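PDB 2CYC: tyrosyl-tRNA synthetase from Pyrococcus horikoshii, which catalyses the attachment of tyrosine to its cognate tRNA, first activating the amino acid with ATP and then transferring it to the acceptor end. Local coordinates for residues D175-G180 with Q202-H207; S122-L125 with D129-Q132. All blocks are in the same frame, centred on the assembly; numbering follows the deposited sequence.

Contact 1 of 2, residues D175-G180 with Q202-H207; sequences DIFYQG and QKLRYH. With TYR (tyrosine), chain C.
L204 lays one methyl, CD2, over a face of the F177 ring, 3.4 Å from the ring centroid and 20° off the normal, a CH-pi contact displaced toward CG. The two side chains cross at about a right angle, and CD2 is the branch that touches; a flat benzyl group and a forked aliphatic chain suit such buried ground between helix and loop. The carbonyl O of H207 reaches the same phenylalanine obliquely, 3.2 Å from F177 CB. Next to this apolar pair, H207 and Y178 run side by side. CD1 of Y178 sits over one face of the imidazole, toward its rim and 3.4 Å from H207 NE2, while the planes are inclined at 49°, neither stacked nor edge-to-face. Y178 has CG anti to the backbone N (chi1 -167°), which carries its ring alongside the histidine. The polar ends are held elsewhere: Y178 OH by D129, and H207 ND1 by T133.

This is where helix 164-178 of the class I catalytic domain runs out against the loop that follows helix 191-200. The helix finishes in a Schellman motif, with G180 at positive phi and its N bonded to F177 O at 3.1 Å; glycine accepts that conformation readily. Q179 folds its amide back, giving NE2 to D175 O at 2.8 Å from above the carbonyl plane, and its OE1 meets R69.

One turn earlier in the helix, D175 recognises the substrate. Its OD2 takes a very short hydrogen bond, 2.5 Å, from the phenol OH of the bound tyrosine, an acceptor well matched to a hydroxyl. OD1 of the same carboxylate is bonded to Y130 OH, and the other end of the contact touches the second subunit, where Y206 packs on L87.

Contact 2 of 2, residues S122-L125 with D129-Q132; sequences SEIL and DYWQ
Two successive helices, 122-125 and 128-138, meet here just after strand 117-120, which runs parallel to strand 69-72 in the mixed sheet, beside the tyrosine pocket and close to the dimer interface. They are tied by one hydrogen bond: the indole NE1 of W131 donates to the backbone O of L125 at 2.7 Å, with an N-H...O angle of 150°. L125 O lies in the indole plane, and NE1 comes in the carbonyl plane on a lone pair, though the bond is somewhat bent. Tryptophan suits the place because it can satisfy a carbonyl at the end of a short helix while its broad rings remain in apolar surroundings.

Y130 supplies the other half of the contact. L125 runs alongside it, pointing the same way. I124 comes in at a slant, its CD1 3.7 Å from Y130 CE1, while I124 O lies 3.4 Å from Y130 CB. The isoleucine has CG1 between its backbone N and carbonyl carbon (chi1 67°), and the extended end of that branch brings CD1 to the tyrosine. A branched aliphatic chain can thus pack against the ring without competing for its hydroxyl. Within the second helix Y130 CE2 stands 3.7 Å above the centre of the W131 ring system, so neighbouring aromatics brace each other.

Besides its bond to D175, Y130 OH meets M171 O, consistent with a second-shell role in orienting the carboxylate that holds the substrate. Beyond the contact, the W131 ring stacks on W131 of the second subunit and also packs against I135 of that subunit. The two helices lie between strands 117-120 and 183-187 of the Rossmann-type catalytic fold, consistent with the connective insertion that carries much of the dimer interface in class I tyrosyl-tRNA synthetases.

Overall arrangement
Contact 2 is the more buried; contact 1 is partly buried, its touching residues ranging from buried F177 and L204 to partly exposed Y178 and H207. Their centres lie 12 Å apart, and they follow one another along the chain, yet helix 128-138 reaches helix 164-178 through polar side-chain bonds. Helix 128-138 thus serves both, as half of contact 2 and as support for the helix and loop of contact 1. The chemistry differs accordingly. Contact 1 has no hydrogen bond between its segments and relies on aromatic and methyl packing, with its direct substrate bond at one end; contact 2 adds an indole-to-carbonyl bond and reaches the substrate indirectly.

Contact 1 of 2, residues D175-G180 with Q202-H207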
ATOM      1  N   ASP A 175      -3.192   7.751  -9.252  1.00 14.88           N
ATOM      2  CA  ASP A 175      -4.299   8.606  -9.662  1.00 17.49           C
ATOM      3  C   ASP A 175      -4.005   9.209 -11.027  1.00 22.65           C
ATOM      4  O   ASP A 175      -4.911   9.409 -11.841  1.00 14.83           O
ATOM      5  CB  ASP A 175      -4.505   9.762  -8.678  1.00 19.14           C
ATOM      6  CG  ASP A 175      -4.965   9.302  -7.319  1.00 17.71           C
ATOM      7  OD1 ASP A 175      -5.544   8.201  -7.226  1.00 17.86           O
ATOM      8  OD2 ASP A 175      -4.762  10.057  -6.351  1.00 18.01           O
ATOM      9  N   ILE A 176      -2.734   9.518 -11.263  1.00 15.39           N
ATOM     10  CA  ILE A 176      -2.340  10.114 -12.527  1.00 17.66           C
ATOM     11  C   ILE A 176      -2.501   9.139 -13.690  1.00 15.67           C
ATOM     12  O   ILE A 176      -3.169   9.437 -14.686  1.00 17.26           O
ATOM     13  CB  ILE A 176      -0.863  10.621 -12.469  1.00 22.69           C
ATOM     14  CG1 ILE A 176      -0.784  11.864 -11.571  1.00 18.51           C
ATOM     15  CG2 ILE A 176      -0.346  10.917 -13.884  1.00 15.24           C
ATOM     16  CD1 ILE A 176       0.629  12.303 -11.210  1.00 10.78           C
ATOM     17  N   PHE A 177      -1.907   7.964 -13.560  1.00 16.65           N
ATOM     18  CA  PHE A 177      -1.971   6.994 -14.641  1.00 21.17           C
ATOM     19  C   PHE A 177      -3.331   6.370 -14.860  1.00 19.69           C
ATOM     20  O   PHE A 177      -3.723   6.137 -15.998  1.00 19.61           O
ATOM     21  CB  PHE A 177      -0.888   5.939 -14.426  1.00 16.57           C
ATOM     22  CG  PHE A 177       0.491   6.507 -14.535  1.00 19.82           C
ATOM     23  CD1 PHE A 177       1.025   6.827 -15.788  1.00 22.06           C
ATOM     24  CD2 PHE A 177       1.213   6.837 -13.395  1.00 15.70           C
ATOM     25  CE1 PHE A 177       2.258   7.477 -15.900  1.00 23.44           C
ATOM     26  CE2 PHE A 177       2.450   7.491 -13.493  1.00 16.54           C
ATOM     27  CZ  PHE A 177       2.971   7.814 -14.750  1.00 18.58           C
ATOM     28  N   TYR A 178      -4.071   6.136 -13.780  1.00 17.88           N
ATOM     29  CA  TYR A 178      -5.387   5.537 -13.913  1.00 19.66           C
ATOM     30  C   TYR A 178      -6.360   6.427 -14.689  1.00 20.55           C
ATOM     31  O   TYR A 178      -7.202   5.927 -15.430  1.00 19.99           O
ATOM     32  CB  TYR A 178      -5.983   5.233 -12.544  1.00 21.96           C
ATOM     33  CG  TYR A 178      -7.185   4.331 -12.637  1.00 20.14           C
ATOM     34  CD1 TYR A 178      -7.030   2.956 -12.822  1.00 21.07           C
ATOM     35  CD2 TYR A 178      -8.476   4.849 -12.561  1.00 17.40           C
ATOM     36  CE1 TYR A 178      -8.132   2.120 -12.920  1.00 20.80           C
ATOM     37  CE2 TYR A 178      -9.583   4.026 -12.659  1.00 23.63           C
ATOM     38  CZ  TYR A 178      -9.401   2.662 -12.834  1.00 24.52           C
ATOM     39  OH  TYR A 178     -10.490   1.836 -12.889  1.00 27.70           O
ATOM     40  N   GLN A 179      -6.253   7.743 -14.514  1.00 16.99           N
ATOM     41  CA  GLN A 179      -7.134   8.677 -15.214  1.00 15.53           C
ATOM     42  C   GLN A 179      -6.549   9.130 -16.563  1.00 16.47           C
ATOM     43  O   GLN A 179      -7.137   9.973 -17.239  1.00 21.48           O
ATOM     44  CB  GLN A 179      -7.397   9.912 -14.337  1.00 19.51           C
ATOM     45  CG  GLN A 179      -7.917   9.590 -12.931  1.00 15.51           C
ATOM     46  CD  GLN A 179      -8.107  10.832 -12.076  1.00 22.39           C
ATOM     47  OE1 GLN A 179      -9.159  11.487 -12.114  1.00 20.91           O
ATOM     48  NE2 GLN A 179      -7.079  11.172 -11.307  1.00 17.75           N
ATOM     49  N   GLY A 180      -5.400   8.572 -16.940  1.00 13.71           N
ATOM     50  CA  GLY A 180      -4.753   8.936 -18.194  1.00 14.07           C
ATOM     51  C   GLY A 180      -4.276  10.381 -18.218  1.00 17.71           C
ATOM     52  O   GLY A 180      -4.261  11.023 -19.268  1.00 16.45           O
ATOM     53  N   GLN A 202       7.068   4.906 -18.160  1.00 18.98           N
ATOM     54  CA  GLN A 202       7.293   3.929 -19.202  1.00 21.81           C
ATOM     55  C   GLN A 202       7.507   2.503 -18.724  1.00 23.98           C
ATOM     56  O   GLN A 202       7.662   1.593 -19.533  1.00 24.10           O
ATOM     57  CB  GLN A 202       8.451   4.399 -20.077  1.00 27.96           C
ATOM     58  CG  GLN A 202       8.134   5.728 -20.761  1.00 26.34           C
ATOM     59  CD  GLN A 202       9.234   6.210 -21.689  1.00 37.63           C
ATOM     60  OE1 GLN A 202       8.960   6.728 -22.766  1.00 42.40           O
ATOM     61  NE2 GLN A 202      10.479   6.055 -21.269  1.00 35.33           N
ATOM     62  N   LYS A 203       7.490   2.305 -17.409  1.00 22.19           N
ATOM     63  CA  LYS A 203       7.664   0.969 -16.846  1.00 23.27           C
ATOM     64  C   LYS A 203       6.328   0.335 -16.463  1.00 25.03           C
ATOM     65  O   LYS A 203       6.274  -0.854 -16.146  1.00 26.00           O
ATOM     66  CB  LYS A 203       8.538   1.031 -15.598  1.00 23.13           C
ATOM     67  CG  LYS A 203       9.858   1.743 -15.804  1.00 24.10           C
ATOM     68  CD  LYS A 203      10.669   1.737 -14.519  1.00 31.71           C
ATOM     69  CE  LYS A 203      11.949   2.540 -14.673  1.00 36.50           C
ATOM     70  NZ  LYS A 203      12.772   2.458 -13.440  1.00 44.05           N
ATOM     71  N   LEU A 204       5.261   1.132 -16.478  1.00 20.17           N
ATOM     72  CA  LEU A 204       3.921   0.661 -16.101  1.00 22.49           C
ATOM     73  C   LEU A 204       3.311  -0.359 -17.054  1.00 22.12           C
ATOM     74  O   LEU A 204       3.376  -0.212 -18.278  1.00 24.44           O
ATOM     75  CB  LEU A 204       2.983   1.858 -15.957  1.00 15.30           C
ATOM     76  CG  LEU A 204       2.848   2.403 -14.536  1.00 29.80           C
ATOM     77  CD1 LEU A 204       4.187   2.446 -13.826  1.00 22.95           C
ATOM     78  CD2 LEU A 204       2.211   3.758 -14.595  1.00 18.42           C
ATOM     79  N   ARG A 205       2.695  -1.387 -16.482  1.00 23.25           N
ATOM     80  CA  ARG A 205       2.095  -2.438 -17.288  1.00 26.54           C
ATOM     81  C   ARG A 205       0.591  -2.312 -17.494  1.00 23.52           C
ATOM     82  O   ARG A 205       0.091  -2.621 -18.568  1.00 27.37           O
ATOM     83  CB  ARG A 205       2.382  -3.814 -16.679  1.00 24.54           C
ATOM     84  CG  ARG A 205       2.141  -4.945 -17.664  1.00 47.92           C
ATOM     85  CD  ARG A 205       1.957  -6.292 -16.974  1.00 55.63           C
ATOM     86  NE  ARG A 205       2.300  -7.407 -17.854  1.00 67.00           N
ATOM     87  CZ  ARG A 205       3.541  -7.695 -18.242  1.00 71.40           C
ATOM     88  NH1 ARG A 205       4.559  -6.949 -17.827  1.00 74.41           N
ATOM     89  NH2 ARG A 205       3.769  -8.729 -19.043  1.00 76.08           N
ATOM     90  N   TYR A 206      -0.140  -1.861 -16.480  1.00 25.37           N
ATOM     91  CA  TYR A 206      -1.591  -1.779 -16.617  1.00 18.12           C
ATOM     92  C   TYR A 206      -2.145  -0.424 -17.012  1.00 23.11           C
ATOM     93  O   TYR A 206      -3.120  -0.345 -17.768  1.00 20.48           O
ATOM     94  CB  TYR A 206      -2.252  -2.272 -15.331  1.00 19.97           C
ATOM     95  CG  TYR A 206      -1.765  -3.650 -14.950  1.00 21.35           C
ATOM     96  CD1 TYR A 206      -0.723  -3.811 -14.044  1.00 17.33           C
ATOM     97  CD2 TYR A 206      -2.307  -4.794 -15.549  1.00 23.54           C
ATOM     98  CE1 TYR A 206      -0.222  -5.071 -13.736  1.00 19.11           C
ATOM     99  CE2 TYR A 206      -1.809  -6.068 -15.250  1.00 19.24           C
ATOM    100  CZ  TYR A 206      -0.768  -6.195 -14.345  1.00 22.79           C
ATOM    101  OH  TYR A 206      -0.273  -7.441 -14.044  1.00 19.95           O
ATOM    102  N   HIS A 207      -1.543   0.648 -16.511  1.00 18.81           N
ATOM    103  CA  HIS A 207      -2.031   1.961 -16.893  1.00 20.47           C
ATOM    104  C   HIS A 207      -1.004   2.935 -17.452  1.00 20.40           C
ATOM    105  O   HIS A 207      -0.937   4.092 -17.045  1.00 18.24           O
ATOM    106  CB  HIS A 207      -2.822   2.599 -15.748  1.00 21.45           C
ATOM    107  CG  HIS A 207      -4.132   1.922 -15.498  1.00 18.61           C
ATOM    108  ND1 HIS A 207      -4.261   0.842 -14.651  1.00 20.23           N
ATOM    109  CD2 HIS A 207      -5.348   2.104 -16.065  1.00 17.35           C
ATOM    110  CE1 HIS A 207      -5.502   0.385 -14.708  1.00 17.50           C
ATOM    111  NE2 HIS A 207      -6.181   1.134 -15.560  1.00 20.69           N
TER
HETATM  112  N   TYR C 701      -1.357  15.611  -1.941  1.00 14.73           N
HETATM  113  CA  TYR C 701      -2.262  16.710  -2.394  1.00 22.87           C
HETATM  114  C   TYR C 701      -2.315  17.823  -1.348  1.00 25.66           C
HETATM  115  O   TYR C 701      -1.780  17.616  -0.237  1.00 26.49           O
HETATM  116  CB  TYR C 701      -3.675  16.161  -2.645  1.00 14.73           C
HETATM  117  CG  TYR C 701      -3.742  15.156  -3.779  1.00 17.44           C
HETATM  118  CD1 TYR C 701      -3.386  15.514  -5.078  1.00 14.90           C
HETATM  119  CD2 TYR C 701      -4.163  13.842  -3.551  1.00 17.69           C
HETATM  120  CE1 TYR C 701      -3.442  14.583  -6.130  1.00 16.73           C
HETATM  121  CE2 TYR C 701      -4.232  12.913  -4.588  1.00 16.39           C
HETATM  122  CZ  TYR C 701      -3.867  13.284  -5.872  1.00 16.40           C
HETATM  123  OH  TYR C 701      -3.926  12.350  -6.892  1.00 16.00           O
HETATM  124  OXT TYR C 701      -2.895  18.884  -1.649  1.00 26.11           O

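Contact 2 of 2, residues S122-L125 with D129-Q132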
ATOM      1  N   SER A 122     -12.860   8.421  -4.560  1.00 17.18           N
ATOM      2  CA  SER A 122     -13.436   7.098  -4.343  1.00 16.02           C
ATOM      3  C   SER A 122     -14.084   6.499  -5.598  1.00 19.92           C
ATOM      4  O   SER A 122     -14.254   5.281  -5.683  1.00 21.63           O
ATOM      5  CB  SER A 122     -14.436   7.141  -3.174  1.00 17.16           C
ATOM      6  OG  SER A 122     -15.369   8.191  -3.327  1.00 21.35           O
ATOM      7  N   GLU A 123     -14.428   7.343  -6.572  1.00 19.49           N
ATOM      8  CA  GLU A 123     -15.016   6.857  -7.815  1.00 20.74           C
ATOM      9  C   GLU A 123     -14.024   5.896  -8.475  1.00 25.09           C
ATOM     10  O   GLU A 123     -14.427   4.901  -9.081  1.00 21.52           O
ATOM     11  CB  GLU A 123     -15.316   8.015  -8.785  1.00 22.87           C
ATOM     12  CG  GLU A 123     -16.310   9.071  -8.276  1.00 34.82           C
ATOM     13  CD  GLU A 123     -16.514  10.228  -9.268  1.00 36.76           C
ATOM     14  OE1 GLU A 123     -16.982  11.316  -8.848  1.00 26.94           O
ATOM     15  OE2 GLU A 123     -16.211  10.043 -10.469  1.00 41.39           O
ATOM     16  N   ILE A 124     -12.726   6.190  -8.376  1.00 18.24           N
ATOM     17  CA  ILE A 124     -11.749   5.280  -8.967  1.00 18.97           C
ATOM     18  C   ILE A 124     -11.138   4.352  -7.920  1.00 16.05           C
ATOM     19  O   ILE A 124     -10.786   3.221  -8.238  1.00 22.71           O
ATOM     20  CB  ILE A 124     -10.596   6.028  -9.719  1.00 18.16           C
ATOM     21  CG1 ILE A 124      -9.720   6.810  -8.737  1.00 21.95           C
ATOM     22  CG2 ILE A 124     -11.183   6.969 -10.775  1.00 19.83           C
ATOM     23  CD1 ILE A 124      -8.492   7.471  -9.400  1.00 18.01           C
ATOM     24  N   LEU A 125     -11.019   4.806  -6.674  1.00 17.96           N
ATOM     25  CA  LEU A 125     -10.417   3.960  -5.631  1.00 19.63           C
ATOM     26  C   LEU A 125     -11.261   2.719  -5.306  1.00 21.77           C
ATOM     27  O   LEU A 125     -10.750   1.723  -4.791  1.00 20.80           O
ATOM     28  CB  LEU A 125     -10.161   4.775  -4.354  1.00 16.13           C
ATOM     29  CG  LEU A 125      -9.445   6.116  -4.554  1.00 26.01           C
ATOM     30  CD1 LEU A 125      -9.300   6.844  -3.208  1.00 21.66           C
ATOM     31  CD2 LEU A 125      -8.083   5.879  -5.188  1.00 23.16           C
ATOM     32  N   ASP A 129      -8.831  -2.689 -10.110  1.00 23.11           N
ATOM     33  CA  ASP A 129      -7.817  -2.567 -11.157  1.00 22.26           C
ATOM     34  C   ASP A 129      -6.983  -1.298 -10.940  1.00 22.55           C
ATOM     35  O   ASP A 129      -5.852  -1.190 -11.416  1.00 18.44           O
ATOM     36  CB  ASP A 129      -8.468  -2.600 -12.551  1.00 24.59           C
ATOM     37  CG  ASP A 129      -9.408  -1.445 -12.793  1.00 28.69           C
ATOM     38  OD1 ASP A 129      -9.922  -0.865 -11.817  1.00 33.54           O
ATOM     39  OD2 ASP A 129      -9.652  -1.125 -13.977  1.00 40.93           O
ATOM     40  N   TYR A 130      -7.547  -0.348 -10.199  1.00 20.96           N
ATOM     41  CA  TYR A 130      -6.832   0.868  -9.850  1.00 20.90           C
ATOM     42  C   TYR A 130      -5.723   0.443  -8.875  1.00 21.66           C
ATOM     43  O   TYR A 130      -4.558   0.840  -9.005  1.00 17.24           O
ATOM     44  CB  TYR A 130      -7.763   1.849  -9.139  1.00 17.46           C
ATOM     45  CG  TYR A 130      -7.023   2.916  -8.352  1.00 22.17           C
ATOM     46  CD1 TYR A 130      -6.622   4.111  -8.957  1.00 15.24           C
ATOM     47  CD2 TYR A 130      -6.698   2.717  -7.004  1.00 16.86           C
ATOM     48  CE1 TYR A 130      -5.918   5.081  -8.245  1.00 13.29           C
ATOM     49  CE2 TYR A 130      -5.993   3.679  -6.289  1.00 13.98           C
ATOM     50  CZ  TYR A 130      -5.608   4.857  -6.913  1.00 14.52           C
ATOM     51  OH  TYR A 130      -4.930   5.816  -6.193  1.00 14.87           O
ATOM     52  N   TRP A 131      -6.093  -0.380  -7.899  1.00 23.69           N
ATOM     53  CA  TRP A 131      -5.128  -0.842  -6.902  1.00 20.96           C
ATOM     54  C   TRP A 131      -4.062  -1.759  -7.482  1.00 20.22           C
ATOM     55  O   TRP A 131      -2.935  -1.838  -6.964  1.00 17.56           O
ATOM     56  CB  TRP A 131      -5.863  -1.495  -5.728  1.00 18.28           C
ATOM     57  CG  TRP A 131      -6.602  -0.445  -4.940  1.00 14.80           C
ATOM     58  CD1 TRP A 131      -7.896  -0.031  -5.121  1.00 15.45           C
ATOM     59  CD2 TRP A 131      -6.030   0.450  -3.983  1.00 13.87           C
ATOM     60  NE1 TRP A 131      -8.156   1.077  -4.341  1.00 16.80           N
ATOM     61  CE2 TRP A 131      -7.026   1.392  -3.634  1.00 16.55           C
ATOM     62  CE3 TRP A 131      -4.769   0.553  -3.391  1.00 11.74           C
ATOM     63  CZ2 TRP A 131      -6.794   2.423  -2.717  1.00 18.45           C
ATOM     64  CZ3 TRP A 131      -4.540   1.584  -2.476  1.00 16.46           C
ATOM     65  CH2 TRP A 131      -5.546   2.500  -2.151  1.00 14.92           C
ATOM     66  N   GLN A 132      -4.395  -2.441  -8.571  1.00 20.20           N
ATOM     67  CA  GLN A 132      -3.409  -3.303  -9.194  1.00 19.41           C
ATOM     68  C   GLN A 132      -2.306  -2.379  -9.720  1.00 18.22           C
ATOM     69  O   GLN A 132      -1.125  -2.724  -9.713  1.00 19.23           O
ATOM     70  CB  GLN A 132      -4.032  -4.096 -10.332  1.00 17.73           C
ATOM     71  CG  GLN A 132      -3.030  -4.979 -11.082  1.00 23.17           C
ATOM     72  CD  GLN A 132      -3.700  -5.928 -12.057  1.00 25.66           C
ATOM     73  OE1 GLN A 132      -4.651  -5.558 -12.747  1.00 27.29           O
ATOM     74  NE2 GLN A 132      -3.198  -7.157 -12.128  1.00 25.10           N
TER